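Local structure of CTP:phosphocholine Cytidylyltransferase (Streptococcus pneumoniae, 1JYK) at residues A[143-148]-A[180-185]; A[158-163]-A[224-229]. The protein catalyses, as a cytidylyltransferase, the transfer of the CMP moiety of CTP to phosphocholine, which yields CDP-choline and pyrophosphate. All coordinates share one frame; numbering follows the deposited sequence.

Interaction 1: A[143-148]-A[180-185]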
loop_
_atom_site.group_PDB
_atom_site.type_symbol
_atom_site.label_atom_id
_atom_site.label_comp_id
_atom_site.label_asym_id
_atom_site.label_seq_id
_atom_site.Cartn_x
_atom_site.Cartn_y
_atom_site.Cartn_z
ATOM N N THR A 143 -7.841 3.441 8.949
ATOM C CA THR A 143 -7.700 4.724 8.278
ATOM C C THR A 143 -7.087 4.660 6.887
ATOM O O THR A 143 -6.182 3.862 6.623
ATOM C CB THR A 143 -6.798 5.668 9.117
ATOM O OG1 THR A 143 -7.336 5.804 10.434
ATOM C CG2 THR A 143 -6.683 7.035 8.471
ATOM N N TYR A 144 -7.594 5.514 6.005
ATOM C CA TYR A 144 -7.060 5.644 4.664
ATOM C C TYR A 144 -6.397 7.014 4.684
ATOM O O TYR A 144 -7.066 8.008 4.976
ATOM C CB TYR A 144 -8.174 5.680 3.619
ATOM C CG TYR A 144 -8.575 4.337 3.074
ATOM C CD1 TYR A 144 -7.680 3.557 2.355
ATOM C CD2 TYR A 144 -9.860 3.845 3.279
ATOM C CE1 TYR A 144 -8.055 2.315 1.852
ATOM C CE2 TYR A 144 -10.246 2.607 2.781
ATOM C CZ TYR A 144 -9.340 1.849 2.070
ATOM O OH TYR A 144 -9.723 0.631 1.573
ATOM N N PHE A 145 -5.095 7.078 4.416
ATOM C CA PHE A 145 -4.410 8.367 4.358
ATOM C C PHE A 145 -4.558 8.750 2.894
ATOM O O PHE A 145 -3.934 8.148 2.019
ATOM C CB PHE A 145 -2.949 8.204 4.775
ATOM C CG PHE A 145 -2.792 7.879 6.228
ATOM C CD1 PHE A 145 -2.468 8.873 7.148
ATOM C CD2 PHE A 145 -3.028 6.589 6.690
ATOM C CE1 PHE A 145 -2.383 8.589 8.515
ATOM C CE2 PHE A 145 -2.947 6.292 8.050
ATOM C CZ PHE A 145 -2.626 7.298 8.966
ATOM N N SER A 146 -5.405 9.750 2.640
ATOM C CA SER A 146 -5.740 10.170 1.284
ATOM C C SER A 146 -5.347 11.564 0.798
ATOM O O SER A 146 -5.567 12.561 1.486
ATOM C CB SER A 146 -7.252 10.016 1.099
ATOM O OG SER A 146 -7.657 10.453 -0.184
ATOM N N VAL A 147 -4.780 11.624 -0.404
ATOM C CA VAL A 147 -4.411 12.895 -1.010
ATOM C C VAL A 147 -5.464 13.181 -2.083
ATOM O O VAL A 147 -6.075 12.253 -2.630
ATOM C CB VAL A 147 -3.014 12.850 -1.702
ATOM C CG1 VAL A 147 -1.903 12.752 -0.657
ATOM C CG2 VAL A 147 -2.949 11.683 -2.676
ATOM N N TYR A 148 -5.681 14.458 -2.380
ATOM C CA TYR A 148 -6.638 14.843 -3.410
ATOM C C TYR A 148 -5.920 14.870 -4.761
ATOM O O TYR A 148 -4.790 15.360 -4.862
ATOM C CB TYR A 148 -7.224 16.227 -3.097
ATOM C CG TYR A 148 -8.081 16.807 -4.207
ATOM C CD1 TYR A 148 -9.447 16.516 -4.287
ATOM C CD2 TYR A 148 -7.530 17.646 -5.174
ATOM C CE1 TYR A 148 -10.239 17.054 -5.309
ATOM C CE2 TYR A 148 -8.310 18.186 -6.193
ATOM C CZ TYR A 148 -9.661 17.888 -6.256
ATOM O OH TYR A 148 -10.432 18.419 -7.264
ATOM N N SER A 180 -4.652 6.232 -1.688
ATOM C CA SER A 180 -3.302 6.656 -2.038
ATOM C C SER A 180 -2.111 5.738 -1.789
ATOM O O SER A 180 -0.979 6.119 -2.083
ATOM C CB SER A 180 -3.034 8.007 -1.370
ATOM O OG SER A 180 -4.164 8.854 -1.498
ATOM N N GLY A 181 -2.340 4.552 -1.247
ATOM C CA GLY A 181 -1.216 3.662 -1.019
ATOM C C GLY A 181 -0.736 3.558 0.412
ATOM O O GLY A 181 0.285 2.922 0.679
ATOM N N VAL A 182 -1.440 4.210 1.334
ATOM C CA VAL A 182 -1.102 4.133 2.750
ATOM C C VAL A 182 -2.420 4.031 3.505
ATOM O O VAL A 182 -3.298 4.888 3.366
ATOM C CB VAL A 182 -0.316 5.381 3.262
ATOM C CG1 VAL A 182 0.023 5.204 4.741
ATOM C CG2 VAL A 182 0.962 5.576 2.451
ATOM N N SER A 183 -2.567 2.963 4.280
ATOM C CA SER A 183 -3.775 2.742 5.061
ATOM C C SER A 183 -3.422 1.939 6.308
ATOM O O SER A 183 -2.392 1.265 6.345
ATOM C CB SER A 183 -4.826 1.991 4.224
ATOM O OG SER A 183 -4.372 0.709 3.805
ATOM N N PHE A 184 -4.266 2.025 7.330
ATOM C CA PHE A 184 -4.056 1.296 8.577
ATOM C C PHE A 184 -5.341 0.555 8.922
ATOM O O PHE A 184 -6.435 1.071 8.699
ATOM C CB PHE A 184 -3.698 2.256 9.711
ATOM C CG PHE A 184 -3.621 1.594 11.058
ATOM C CD1 PHE A 184 -2.458 0.930 11.459
ATOM C CD2 PHE A 184 -4.714 1.613 11.921
ATOM C CE1 PHE A 184 -2.386 0.293 12.699
ATOM C CE2 PHE A 184 -4.654 0.980 13.161
ATOM C CZ PHE A 184 -3.488 0.318 13.550
ATOM N N TRP A 185 -5.209 -0.644 9.473
ATOM C CA TRP A 185 -6.378 -1.448 9.810
ATOM C C TRP A 185 -6.361 -1.939 11.242
ATOM O O TRP A 185 -5.378 -2.545 11.677
ATOM C CB TRP A 185 -6.466 -2.623 8.835
ATOM C CG TRP A 185 -6.451 -2.108 7.454
ATOM C CD1 TRP A 185 -5.355 -1.918 6.658
ATOM C CD2 TRP A 185 -7.561 -1.524 6.763
ATOM N NE1 TRP A 185 -5.714 -1.230 5.520
ATOM C CE2 TRP A 185 -7.060 -0.977 5.557
ATOM C CE3 TRP A 185 -8.929 -1.394 7.049
ATOM C CZ2 TRP A 185 -7.883 -0.313 4.638
ATOM C CZ3 TRP A 185 -9.744 -0.741 6.139
ATOM C CH2 TRP A 185 -9.217 -0.206 4.944
HETATM O O HOH W 1 -5.133 5.725 0.990
#
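Thr143 and Phe184 exchange two backbone hydrogen bonds, Thr143 N to Phe184 O at 2.8 Å and Phe184 N to Thr143 O at 2.7 Å, which marks them as a hydrogen-bonded pair of neighbouring antiparallel strands in the central mixed sheet of this nucleotidyltransferase fold. The segment axes run at 167° to each other. A third backbone bond, Phe145 N to Val182 O, continues the ladder. Beyond it the direct backbone bonds between the segments end, and a water and a side chain bridge them: the water accepts from Ser180 N and donates to Phe145 O, while Ser180 OG receives Val147 N at 3.0 Å. That bond is nearly straight, and Ser180 OG is also bonded to Ile178 O, so two hydrogen bonds grip this buried hydroxyl.

On the face carrying Tyr144 and Ser183, the indole of Trp185 turns the edge of its six-membered ring to the face of the Tyr144 ring in a T-shaped pair, centroids 5.2 Å apart and planes at 86°. The tryptophan's rotation is restrained by its own strand, since NE1 donates to Ser183 OG; Trp211 also meets the indole. On the other face Thr143 CG2 lies over the rim of the Phe145 ring, while Val182 O sits at that ring's edge. With Val182 CG1 anti to the backbone N (chi1 -179°), this methyl reaches Phe145 CD2 at 3.9 Å.

Interaction 2: A[158-163]-A[224-229]; sequences LVYGDD and VYVEEL
Tyr160 leans over Val226 and ends on the carboxylate of Glu228, giving this contact both an apolar and a polar part. Its hydroxyl donates to Glu228 OE2, with Tyr160 OH to Glu228 OE2 measuring only 2.5 Å, a very short hydrogen bond. Glu228 OE2 lies in the plane of the phenol ring, at its edge, whereas the carboxylate plane is turned 76° from the ring. Val226 approaches differently: CG2 stands over one ring face in a CH-pi contact, 4.1 Å from the centroid. It is displaced toward the rim, where Tyr160 CD2 is 3.7 Å from Val226 CG2. The same methyl meets Leu158 CD1 at 4.0 Å, so one valine branch packs against both residues.

With Tyr160 CG between the backbone N and the carbonyl carbon (chi1 60°), the ring lies across Val226 and its hydroxyl is directed to Glu228; Arg177 touches both Tyr160 and Glu228. Farther along, Asp163 O lies at the edge of the Tyr225 ring, 3.6 Å from Tyr225 CD2, and Arg141 makes a cation-pi contact with that ring. The segment axes cross at -101°, 8.5 Å apart: strand 157-160, paired with strand 166-170 in a two-stranded antiparallel sheet, passes over strand 224-228 of the central sheet, and a Val224-Val166 backbone bond also joins the sheets.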
loop_
_atom_site.group_PDB
_atom_site.type_symbol
_atom_site.label_atom_id
_atom_site.label_comp_id
_atom_site.label_asym_id
_atom_site.label_seq_id
_atom_site.Cartn_x
_atom_site.Cartn_y
_atom_site.Cartn_z
ATOM N N LEU A 158 -12.758 7.927 -2.265
ATOM C CA LEU A 158 -13.395 7.789 -0.964
ATOM C C LEU A 158 -14.616 8.694 -0.814
ATOM O O LEU A 158 -14.527 9.905 -1.011
ATOM C CB LEU A 158 -12.375 8.116 0.135
ATOM C CG LEU A 158 -11.153 7.191 0.202
ATOM C CD1 LEU A 158 -9.990 7.913 0.870
ATOM C CD2 LEU A 158 -11.515 5.926 0.978
ATOM N N VAL A 159 -15.749 8.100 -0.459
ATOM C CA VAL A 159 -16.980 8.859 -0.258
ATOM C C VAL A 159 -17.184 9.020 1.245
ATOM O O VAL A 159 -17.324 8.030 1.961
ATOM C CB VAL A 159 -18.199 8.117 -0.851
ATOM C CG1 VAL A 159 -19.489 8.830 -0.454
ATOM C CG2 VAL A 159 -18.066 8.033 -2.366
ATOM N N TYR A 160 -17.203 10.257 1.730
ATOM C CA TYR A 160 -17.376 10.475 3.161
ATOM C C TYR A 160 -17.977 11.828 3.535
ATOM O O TYR A 160 -17.991 12.763 2.731
ATOM C CB TYR A 160 -16.031 10.302 3.880
ATOM C CG TYR A 160 -14.955 11.260 3.418
ATOM C CD1 TYR A 160 -14.655 12.413 4.149
ATOM C CD2 TYR A 160 -14.210 10.999 2.267
ATOM C CE1 TYR A 160 -13.632 13.286 3.747
ATOM C CE2 TYR A 160 -13.186 11.864 1.855
ATOM C CZ TYR A 160 -12.903 13.005 2.605
ATOM O OH TYR A 160 -11.887 13.851 2.216
ATOM N N GLY A 161 -18.457 11.911 4.774
ATOM C CA GLY A 161 -19.065 13.129 5.272
ATOM C C GLY A 161 -18.262 13.820 6.362
ATOM O O GLY A 161 -17.038 13.713 6.416
ATOM N N ASP A 162 -18.974 14.512 7.249
ATOM C CA ASP A 162 -18.369 15.279 8.335
ATOM C C ASP A 162 -17.593 14.492 9.378
ATOM O O ASP A 162 -16.711 15.041 10.039
ATOM C CB ASP A 162 -19.446 16.103 9.045
ATOM C CG ASP A 162 -20.218 17.000 8.095
ATOM O OD1 ASP A 162 -21.419 17.235 8.348
ATOM O OD2 ASP A 162 -19.630 17.471 7.096
ATOM N N ASP A 163 -17.928 13.218 9.541
ATOM C CA ASP A 163 -17.248 12.387 10.524
ATOM C C ASP A 163 -16.069 11.646 9.903
ATOM O O ASP A 163 -15.425 10.828 10.562
ATOM C CB ASP A 163 -18.226 11.384 11.138
ATOM C CG ASP A 163 -18.824 10.446 10.110
ATOM O OD1 ASP A 163 -18.611 10.652 8.894
ATOM O OD2 ASP A 163 -19.515 9.493 10.526
ATOM N N VAL A 224 -14.239 2.418 8.477
ATOM C CA VAL A 224 -12.952 2.957 8.049
ATOM C C VAL A 224 -13.074 4.469 7.962
ATOM O O VAL A 224 -14.115 4.998 7.576
ATOM C CB VAL A 224 -12.538 2.418 6.663
ATOM C CG1 VAL A 224 -11.023 2.576 6.476
ATOM C CG2 VAL A 224 -12.975 0.960 6.519
ATOM N N TYR A 225 -12.003 5.162 8.309
ATOM C CA TYR A 225 -12.026 6.607 8.290
ATOM C C TYR A 225 -10.988 7.194 7.363
ATOM O O TYR A 225 -10.052 6.514 6.958
ATOM C CB TYR A 225 -11.847 7.125 9.710
ATOM C CG TYR A 225 -12.976 6.682 10.595
ATOM C CD1 TYR A 225 -13.012 5.391 11.115
ATOM C CD2 TYR A 225 -14.037 7.542 10.881
ATOM C CE1 TYR A 225 -14.077 4.968 11.898
ATOM C CE2 TYR A 225 -15.105 7.127 11.661
ATOM C CZ TYR A 225 -15.117 5.843 12.165
ATOM O OH TYR A 225 -16.165 5.440 12.951
ATOM N N VAL A 226 -11.167 8.464 7.024
ATOM C CA VAL A 226 -10.260 9.147 6.124
ATOM C C VAL A 226 -9.402 10.187 6.836
ATOM O O VAL A 226 -9.907 10.992 7.618
ATOM C CB VAL A 226 -11.043 9.848 4.986
ATOM C CG1 VAL A 226 -10.088 10.555 4.038
ATOM C CG2 VAL A 226 -11.870 8.829 4.224
ATOM N N GLU A 227 -8.099 10.143 6.570
ATOM C CA GLU A 227 -7.160 11.103 7.124
ATOM C C GLU A 227 -6.718 11.906 5.909
ATOM O O GLU A 227 -5.935 11.428 5.094
ATOM C CB GLU A 227 -5.970 10.386 7.754
ATOM C CG GLU A 227 -4.852 11.310 8.228
ATOM C CD GLU A 227 -5.241 12.157 9.427
ATOM O OE1 GLU A 227 -6.143 11.746 10.195
ATOM O OE2 GLU A 227 -4.641 13.238 9.599
ATOM N N GLU A 228 -7.248 13.118 5.779
ATOM C CA GLU A 228 -6.933 13.975 4.649
ATOM C C GLU A 228 -5.494 14.464 4.679
ATOM O O GLU A 228 -5.083 15.164 5.604
ATOM C CB GLU A 228 -7.886 15.165 4.626
ATOM C CG GLU A 228 -9.345 14.758 4.532
ATOM C CD GLU A 228 -10.273 15.940 4.315
ATOM O OE1 GLU A 228 -9.971 17.026 4.849
ATOM O OE2 GLU A 228 -11.298 15.783 3.616
ATOM N N LEU A 229 -4.729 14.086 3.660
ATOM C CA LEU A 229 -3.333 14.480 3.563
ATOM C C LEU A 229 -3.166 15.705 2.675
ATOM O O LEU A 229 -3.955 15.932 1.751
ATOM C CB LEU A 229 -2.497 13.340 2.971
ATOM C CG LEU A 229 -2.286 12.064 3.782
ATOM C CD1 LEU A 229 -1.444 11.090 2.974
ATOM C CD2 LEU A 229 -1.589 12.392 5.085
#

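How the interactions relate
The centres of the two interactions lie about 10 Å apart, and their segments alternate along the chain: 143-148, 158-163, 180-185, then 224-229. Strand 142-149 joins them, because it pairs antiparallel with strand 182-185 in interaction 1 and parallel with strand 224-228 of interaction 2. The latter pairing includes probable hydrogen bonds from Tyr144 N to Tyr225 O and from Leu229 N to Ser146 O, both 2.8 Å. Leu158 CD1 also packs against Ser146 CB at 3.5 Å. Interaction 1 is thus a buried strand pairing within the central sheet, whereas interaction 2 packs the smaller sheet across strand 224-228, its centre about 17 Å from the chain centre against about 8 Å for interaction 1.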